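Side-chain contacts in ArsR family transcriptional regulator (Staphylococcus aureus, PDB 6CDB), which probably acts as a zinc-responsive DNA-binding transcriptional repressor of the ArsR family, working as a dimer that binds zinc between its subunits: residues A[94-97]-A[98-102]; A[83-86]-A[87-91]; A[53-56]-A[57-61]. The protein carries 1 engineered substitution. All coordinates share one frame; numbering follows the deposited sequence.

Interaction 1. Residues A[94-97]-A[98-102]; sequences AIHH and ANHPK. With ZN (zinc ion), chain C.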
loop_
_atom_site.group_PDB
_atom_site.type_symbol
_atom_site.label_atom_id
_atom_site.label_comp_id
_atom_site.label_asym_id
_atom_site.label_seq_id
_atom_site.Cartn_x
_atom_site.Cartn_y
_atom_site.Cartn_z
ATOM N N ALA A 94 -4.227 1.408 6.090
ATOM C CA ALA A 94 -3.677 0.050 6.075
ATOM C C ALA A 94 -3.382 -0.457 7.488
ATOM O O ALA A 94 -3.700 -1.606 7.821
ATOM C CB ALA A 94 -2.414 0.007 5.214
ATOM N N ILE A 95 -2.774 0.383 8.333
ATOM C CA ILE A 95 -2.442 -0.028 9.699
ATOM C C ILE A 95 -3.711 -0.369 10.468
ATOM O O ILE A 95 -3.800 -1.416 11.126
ATOM C CB ILE A 95 -1.627 1.071 10.409
ATOM C CG1 ILE A 95 -0.256 1.226 9.759
ATOM C CG2 ILE A 95 -1.471 0.776 11.906
ATOM C CD1 ILE A 95 0.557 2.381 10.310
ATOM N N HIS A 96 -4.731 0.494 10.364
ATOM C CA HIS A 96 -5.985 0.226 11.056
ATOM C C HIS A 96 -6.626 -1.056 10.558
ATOM O O HIS A 96 -7.164 -1.838 11.351
ATOM C CB HIS A 96 -6.950 1.387 10.878
ATOM C CG HIS A 96 -8.300 1.135 11.466
ATOM N ND1 HIS A 96 -8.571 1.312 12.807
ATOM C CD2 HIS A 96 -9.459 0.722 10.899
ATOM C CE1 HIS A 96 -9.835 1.013 13.040
ATOM N NE2 HIS A 96 -10.398 0.654 11.900
ATOM N N HIS A 97 -6.590 -1.281 9.240
ATOM C CA HIS A 97 -7.181 -2.488 8.676
ATOM C C HIS A 97 -6.458 -3.738 9.172
ATOM O O HIS A 97 -7.090 -4.753 9.485
ATOM C CB HIS A 97 -7.140 -2.424 7.147
ATOM C CG HIS A 97 -7.839 -3.565 6.480
ATOM N ND1 HIS A 97 -9.207 -3.724 6.522
ATOM C CD2 HIS A 97 -7.359 -4.614 5.770
ATOM C CE1 HIS A 97 -9.542 -4.806 5.843
ATOM N NE2 HIS A 97 -8.438 -5.367 5.380
ATOM N N ALA A 98 -5.129 -3.690 9.216
ATOM C CA ALA A 98 -4.374 -4.784 9.818
ATOM C C ALA A 98 -4.780 -4.997 11.268
ATOM O O ALA A 98 -4.835 -6.136 11.742
ATOM C CB ALA A 98 -2.875 -4.501 9.725
ATOM N N ASN A 99 -5.101 -3.916 11.978
ATOM C CA ASN A 99 -5.312 -4.035 13.412
ATOM C C ASN A 99 -6.703 -4.536 13.774
ATOM O O ASN A 99 -6.839 -5.371 14.675
ATOM C CB ASN A 99 -5.051 -2.693 14.082
ATOM C CG ASN A 99 -4.045 -2.804 15.186
ATOM O OD1 ASN A 99 -3.813 -3.894 15.713
ATOM N ND2 ASN A 99 -3.431 -1.684 15.544
ATOM N N HIS A 100 -7.748 -4.038 13.114
ATOM C CA HIS A 100 -9.093 -4.293 13.600
ATOM C C HIS A 100 -9.467 -5.764 13.403
ATOM O O HIS A 100 -8.878 -6.463 12.572
ATOM C CB HIS A 100 -10.101 -3.340 12.938
ATOM C CG HIS A 100 -10.390 -3.615 11.490
ATOM N ND1 HIS A 100 -11.049 -4.746 11.055
ATOM C CD2 HIS A 100 -10.180 -2.859 10.384
ATOM C CE1 HIS A 100 -11.195 -4.696 9.740
ATOM N NE2 HIS A 100 -10.674 -3.560 9.308
ATOM N N PRO A 101 -10.405 -6.273 14.205
ATOM C CA PRO A 101 -10.758 -7.694 14.119
ATOM C C PRO A 101 -11.428 -8.021 12.795
ATOM O O PRO A 101 -11.906 -7.146 12.071
ATOM C CB PRO A 101 -11.733 -7.897 15.286
ATOM C CG PRO A 101 -11.484 -6.739 16.209
ATOM C CD PRO A 101 -11.110 -5.600 15.312
ATOM N N LYS A 102 -11.471 -9.313 12.497
ATOM C CA LYS A 102 -12.032 -9.798 11.246
ATOM C C LYS A 102 -13.143 -10.810 11.513
ATOM O O LYS A 102 -13.960 -11.100 10.630
ATOM C CB LYS A 102 -10.938 -10.429 10.379
ATOM C CG LYS A 102 -9.686 -9.570 10.192
ATOM C CD LYS A 102 -9.961 -8.321 9.355
ATOM C CE LYS A 102 -8.665 -7.575 9.054
ATOM N NZ LYS A 102 -7.955 -7.161 10.305
HETATM ZN ZN ZN C . -10.737 -2.711 7.446
#
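Ala-98 N donates to Ala-94 O at 2.9 Å, in one of the last turns of helix 85-99. Asn-99 N follows with Ile-95 O. His-100 N then donates to His-96 O. Beyond this bond the helix ends: His-100 has left helical angles, and the chain runs on extended through Pro-101. Lys-102 folds back over this end. Its chain bends at chi2 (-68°) and chi4 (-59°) and brings NZ to 2.7 Å from His-97 O, to which it donates. The same bend lays CE over one face of the His-97 ring.

His-97 and His-100 sit one turn apart and point their rings at one zinc ion. His-97 ND1 and His-100 NE2 each bind it at 2.0 Å. The two planes stand at 78° to each other. The His-100 ring is held on its far side too, since ND1 donates to Pro-101 O at 2.7 Å, almost in the ring plane. His-97 NE2 donates to His-67 O of the second subunit, a second-shell bond that fixes the ring rotation. His-96 adds a third ring, with CD2 3.7 Å from His-100 CD2. Asp-84 and His-86 of the second subunit complete the metal site, an intersubunit zinc site at the C-terminal helix, as in zinc sensors of the ArsR family.

Interaction 2. Residues A[83-86]-A[87-91]; sequences DDIH and VATML. With ZN (zinc ion), chain B.
Asp-84 accepts a weak bond from Val-87 N through its carboxylate and also binds zinc. Its two oxygens share this work. OD1 binds the ion at 1.9 Å, while OD2 stays farther from it and turns to the helix start. There OD2 takes weak bonds from His-86 N and from Val-87 N, the latter at 3.4 Å. This makes Asp-84 the N-cap of helix 85-99. Chi1 of 68° tucks CG between the backbone N and the carbonyl carbon, which lets the carboxylate reach forward to the first N-H groups of the helix. The amides at this helix start would tend to favour the charged carboxylate.

His-86 reaches the same ion from the helix itself. With CG beside its own backbone N (chi1 -47°), the ring swings back toward Asp-84 and ND1 binds zinc at 2.0 Å. Ile-85 CG2 lies over one face of this ring, offset toward its rim. Val-87 packs against the cap, with CG2 3.8 Å from Asp-84 OD2.

Thr-89 bonds back to the preceding turn. Its OG1 donates to Ile-85 O at 2.8 Å, and its backbone N donates to the same oxygen from the opposite face of the carbonyl plane. Two bonds therefore grip that oxygen. The Ile-85 and Thr-89 side chains run side by side, with CG1 of Ile-85 3.8 Å from OG1 of Thr-89. Met-90 N donates to His-86 O at 2.9 Å and continues the helix.

His-97 and His-100 of the second subunit supply the other two zinc ligands, and His-96 of that subunit meets the His-86 ring edge-to-face. An N-capping aspartate that is also a metal ligand thus ties the start of the C-terminal helix to the intersubunit zinc site.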
loop_
_atom_site.group_PDB
_atom_site.type_symbol
_atom_site.label_atom_id
_atom_site.label_comp_id
_atom_site.label_asym_id
_atom_site.label_seq_id
_atom_site.Cartn_x
_atom_site.Cartn_y
_atom_site.Cartn_z
ATOM N N ASP A 83 4.903 12.447 2.419
ATOM C CA ASP A 83 4.906 13.445 1.354
ATOM C C ASP A 83 3.666 14.335 1.404
ATOM O O ASP A 83 3.782 15.563 1.401
ATOM C CB ASP A 83 5.029 12.768 -0.010
ATOM C CG ASP A 83 4.894 13.760 -1.165
ATOM O OD1 ASP A 83 5.929 14.332 -1.572
ATOM O OD2 ASP A 83 3.752 13.983 -1.648
ATOM N N ASP A 84 2.474 13.740 1.446
ATOM C CA ASP A 84 1.244 14.529 1.551
ATOM C C ASP A 84 0.169 13.676 2.218
ATOM O O ASP A 84 0.431 12.568 2.694
ATOM C CB ASP A 84 0.816 15.074 0.174
ATOM C CG ASP A 84 0.359 13.982 -0.807
ATOM O OD1 ASP A 84 0.276 14.272 -2.027
ATOM O OD2 ASP A 84 0.075 12.835 -0.391
ATOM N N ILE A 85 -1.061 14.191 2.223
ATOM C CA ILE A 85 -2.141 13.543 2.957
ATOM C C ILE A 85 -2.546 12.201 2.334
ATOM O O ILE A 85 -3.092 11.333 3.028
ATOM C CB ILE A 85 -3.343 14.494 3.051
ATOM C CG1 ILE A 85 -4.324 13.953 4.082
ATOM C CG2 ILE A 85 -4.017 14.638 1.679
ATOM C CD1 ILE A 85 -5.748 14.368 3.827
ATOM N N HIS A 86 -2.348 12.011 1.026
ATOM C CA HIS A 86 -2.691 10.720 0.436
ATOM C C HIS A 86 -1.797 9.616 0.983
ATOM O O HIS A 86 -2.262 8.498 1.238
ATOM C CB HIS A 86 -2.587 10.785 -1.090
ATOM C CG HIS A 86 -3.249 11.995 -1.673
ATOM N ND1 HIS A 86 -2.563 12.945 -2.397
ATOM C CD2 HIS A 86 -4.527 12.434 -1.590
ATOM C CE1 HIS A 86 -3.395 13.904 -2.763
ATOM N NE2 HIS A 86 -4.590 13.622 -2.280
ATOM N N VAL A 87 -0.512 9.913 1.157
ATOM C CA VAL A 87 0.416 8.920 1.696
ATOM C C VAL A 87 0.074 8.607 3.148
ATOM O O VAL A 87 -0.027 7.434 3.538
ATOM C CB VAL A 87 1.864 9.410 1.530
ATOM C CG1 VAL A 87 2.858 8.368 2.068
ATOM C CG2 VAL A 87 2.149 9.698 0.059
ATOM N N ALA A 88 -0.161 9.650 3.959
ATOM C CA ALA A 88 -0.564 9.431 5.346
ATOM C C ALA A 88 -1.849 8.624 5.422
ATOM O O ALA A 88 -1.973 7.712 6.255
ATOM C CB ALA A 88 -0.731 10.769 6.074
ATOM N N THR A 89 -2.817 8.938 4.560
ATOM C CA THR A 89 -4.101 8.257 4.637
ATOM C C THR A 89 -3.953 6.798 4.228
ATOM O O THR A 89 -4.405 5.896 4.943
ATOM C CB THR A 89 -5.143 8.968 3.772
ATOM O OG1 THR A 89 -5.370 10.301 4.275
ATOM C CG2 THR A 89 -6.447 8.202 3.799
ATOM N N MET A 90 -3.311 6.551 3.082
ATOM C CA MET A 90 -3.000 5.187 2.660
ATOM C C MET A 90 -2.400 4.366 3.801
ATOM O O MET A 90 -2.885 3.269 4.121
ATOM C CB MET A 90 -2.040 5.242 1.472
ATOM C CG MET A 90 -1.598 3.887 0.926
ATOM S SD MET A 90 -0.223 4.103 -0.220
ATOM C CE MET A 90 -0.477 5.816 -0.674
ATOM N N LEU A 91 -1.359 4.907 4.447
ATOM C CA LEU A 91 -0.634 4.155 5.473
ATOM C C LEU A 91 -1.490 3.897 6.708
ATOM O O LEU A 91 -1.578 2.755 7.185
ATOM C CB LEU A 91 0.635 4.903 5.871
ATOM C CG LEU A 91 1.527 4.131 6.837
ATOM C CD1 LEU A 91 2.199 2.951 6.126
ATOM C CD2 LEU A 91 2.540 5.071 7.491
HETATM ZN ZN ZN B . -0.626 12.975 -3.059
#

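Interaction 3. Residues A[53-56]-A[57-61]; sequences QSNV and SHQLK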
loop_
_atom_site.group_PDB
_atom_site.type_symbol
_atom_site.label_atom_id
_atom_site.label_comp_id
_atom_site.label_asym_id
_atom_site.label_seq_id
_atom_site.Cartn_x
_atom_site.Cartn_y
_atom_site.Cartn_z
ATOM N N GLN A 53 22.364 5.028 10.516
ATOM C CA GLN A 53 22.046 6.216 9.728
ATOM C C GLN A 53 22.224 5.955 8.237
ATOM O O GLN A 53 21.437 6.446 7.423
ATOM C CB GLN A 53 22.898 7.406 10.181
ATOM C CG GLN A 53 22.592 7.863 11.606
ATOM C CD GLN A 53 22.876 9.342 11.840
ATOM O OE1 GLN A 53 22.871 10.151 10.906
ATOM N NE2 GLN A 53 23.115 9.703 13.096
ATOM N N SER A 54 23.262 5.193 7.861
ATOM C CA SER A 54 23.452 4.786 6.469
ATOM C C SER A 54 22.196 4.145 5.897
ATOM O O SER A 54 21.715 4.521 4.821
ATOM C CB SER A 54 24.619 3.797 6.369
ATOM O OG SER A 54 25.855 4.460 6.478
ATOM N N ASN A 55 21.680 3.142 6.605
ATOM C CA ASN A 55 20.527 2.387 6.144
ATOM C C ASN A 55 19.290 3.281 6.048
ATOM O O ASN A 55 18.603 3.299 5.024
ATOM C CB ASN A 55 20.297 1.212 7.100
ATOM C CG ASN A 55 19.235 0.264 6.609
ATOM O OD1 ASN A 55 18.895 0.270 5.427
ATOM N ND2 ASN A 55 18.696 -0.557 7.513
ATOM N N VAL A 56 19.000 4.042 7.110
ATOM C CA VAL A 56 17.856 4.956 7.087
ATOM C C VAL A 56 17.950 5.887 5.886
ATOM O O VAL A 56 16.979 6.075 5.140
ATOM C CB VAL A 56 17.773 5.752 8.404
ATOM C CG1 VAL A 56 16.699 6.824 8.300
ATOM C CG2 VAL A 56 17.507 4.825 9.594
ATOM N N SER A 57 19.133 6.472 5.673
ATOM C CA SER A 57 19.326 7.385 4.551
ATOM C C SER A 57 19.071 6.696 3.219
ATOM O O SER A 57 18.433 7.271 2.334
ATOM C CB SER A 57 20.738 7.970 4.583
ATOM O OG SER A 57 20.799 9.071 5.474
ATOM N N HIS A 58 19.570 5.472 3.051
ATOM C CA HIS A 58 19.312 4.734 1.814
ATOM C C HIS A 58 17.807 4.556 1.585
ATOM O O HIS A 58 17.275 4.887 0.507
ATOM C CB HIS A 58 20.040 3.387 1.885
ATOM C CG HIS A 58 20.029 2.601 0.609
ATOM N ND1 HIS A 58 20.865 2.884 -0.451
ATOM C CD2 HIS A 58 19.310 1.514 0.239
ATOM C CE1 HIS A 58 20.642 2.022 -1.428
ATOM N NE2 HIS A 58 19.704 1.180 -1.033
ATOM N N GLN A 59 17.098 4.059 2.606
ATOM C CA GLN A 59 15.668 3.804 2.453
ATOM C C GLN A 59 14.901 5.089 2.172
ATOM O O GLN A 59 13.945 5.086 1.393
ATOM C CB GLN A 59 15.109 3.115 3.698
ATOM C CG GLN A 59 15.885 1.892 4.138
ATOM C CD GLN A 59 16.155 0.913 3.005
ATOM O OE1 GLN A 59 15.297 0.666 2.158
ATOM N NE2 GLN A 59 17.362 0.359 2.984
ATOM N N LEU A 60 15.319 6.202 2.778
ATOM C CA LEU A 60 14.636 7.474 2.557
ATOM C C LEU A 60 14.929 8.048 1.177
ATOM O O LEU A 60 14.072 8.736 0.608
ATOM C CB LEU A 60 15.031 8.493 3.629
ATOM C CG LEU A 60 14.633 8.226 5.070
ATOM C CD1 LEU A 60 15.328 9.248 6.005
ATOM C CD2 LEU A 60 13.143 8.315 5.246
ATOM N N LYS A 61 16.128 7.808 0.624
ATOM C CA LYS A 61 16.343 8.173 -0.774
ATOM C C LYS A 61 15.369 7.427 -1.660
ATOM O O LYS A 61 14.755 8.018 -2.559
ATOM C CB LYS A 61 17.770 7.884 -1.230
ATOM C CG LYS A 61 18.852 8.416 -0.328
ATOM C CD LYS A 61 19.029 9.912 -0.462
ATOM C CE LYS A 61 19.900 10.429 0.680
ATOM N NZ LYS A 61 21.248 9.749 0.663
#
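Val-56 and Leu-60 form the tight side of this contact, one turn apart on helix 53-65. They lie side by side and point the same way. Val-56 CG1 meets Leu-60 CD1 at 3.6 Å. Chi1 of Val-56 (173°) puts CG1 beside its own carbonyl carbon, and so forward along the helix toward Leu-60. Leu-60 CG in turn lies close to Val-56 O, which also accepts from Leu-60 N at 2.9 Å. This apolar pair faces into the protein. Val-56 packs on Ile-45 and Leu-60 on Val-42, both of helix 42-49, and Leu-60 also reaches Ile-31 of helix 26-37.

Asn-55 and Gln-59 mark the looser, polar side. Gln-59 NE2 donates to Asn-55 OD1 at 2.9 Å, nearly in line with the C=O bond. The two amide planes stand 81° apart, so the groups meet crosswise rather than flat. A bend at chi2 (-49°) folds Gln-59 back toward Asn-55 and brings its CG to 3.2 Å from Asn-55 O. The other end of the Gln-59 amide, OE1, takes a weak bond from Arg-28 NE. The exposed His-58 ring has Gln-59 NE2 at its edge, in plane. Ser-57 lies on the other flank of the apolar pair, against Val-42. Its N donates to Gln-53 O, while its OG adds only a weak bond to the same oxygen at 3.3 Å.

Helix 53-65 follows helix 42-49 across a short turn, the helix-turn-helix of ArsR-type regulators. It probably serves as the DNA-recognition helix, as in relatives. The chemistry splits it in two: apolar branches anchor one side to the preceding helix, while the other carries amides, hydroxyls and an imidazole, groups suited to hydrogen bonding with water or, probably, DNA.

In the fold
Interactions 1 and 2 share helix 85-99, one at its end and one at its start, with centres about 17 Å apart. Both touch the second subunit, and their chemistry is complementary: each supplies two of the four ligands of an intersubunit zinc site, completed by the other subunit. Interaction 3 stands apart on helix 53-65, across the centre of the chain, about 20 Å from interaction 2 and 28 Å from interaction 1, centre to centre. It binds no metal and touches no other chain of the assembly. All three are partly buried, but interaction 3 pairs an apolar inner side with a polar surface, whereas 1 and 2 gather metal-binding side chains at the dimer interface, not all fully buried.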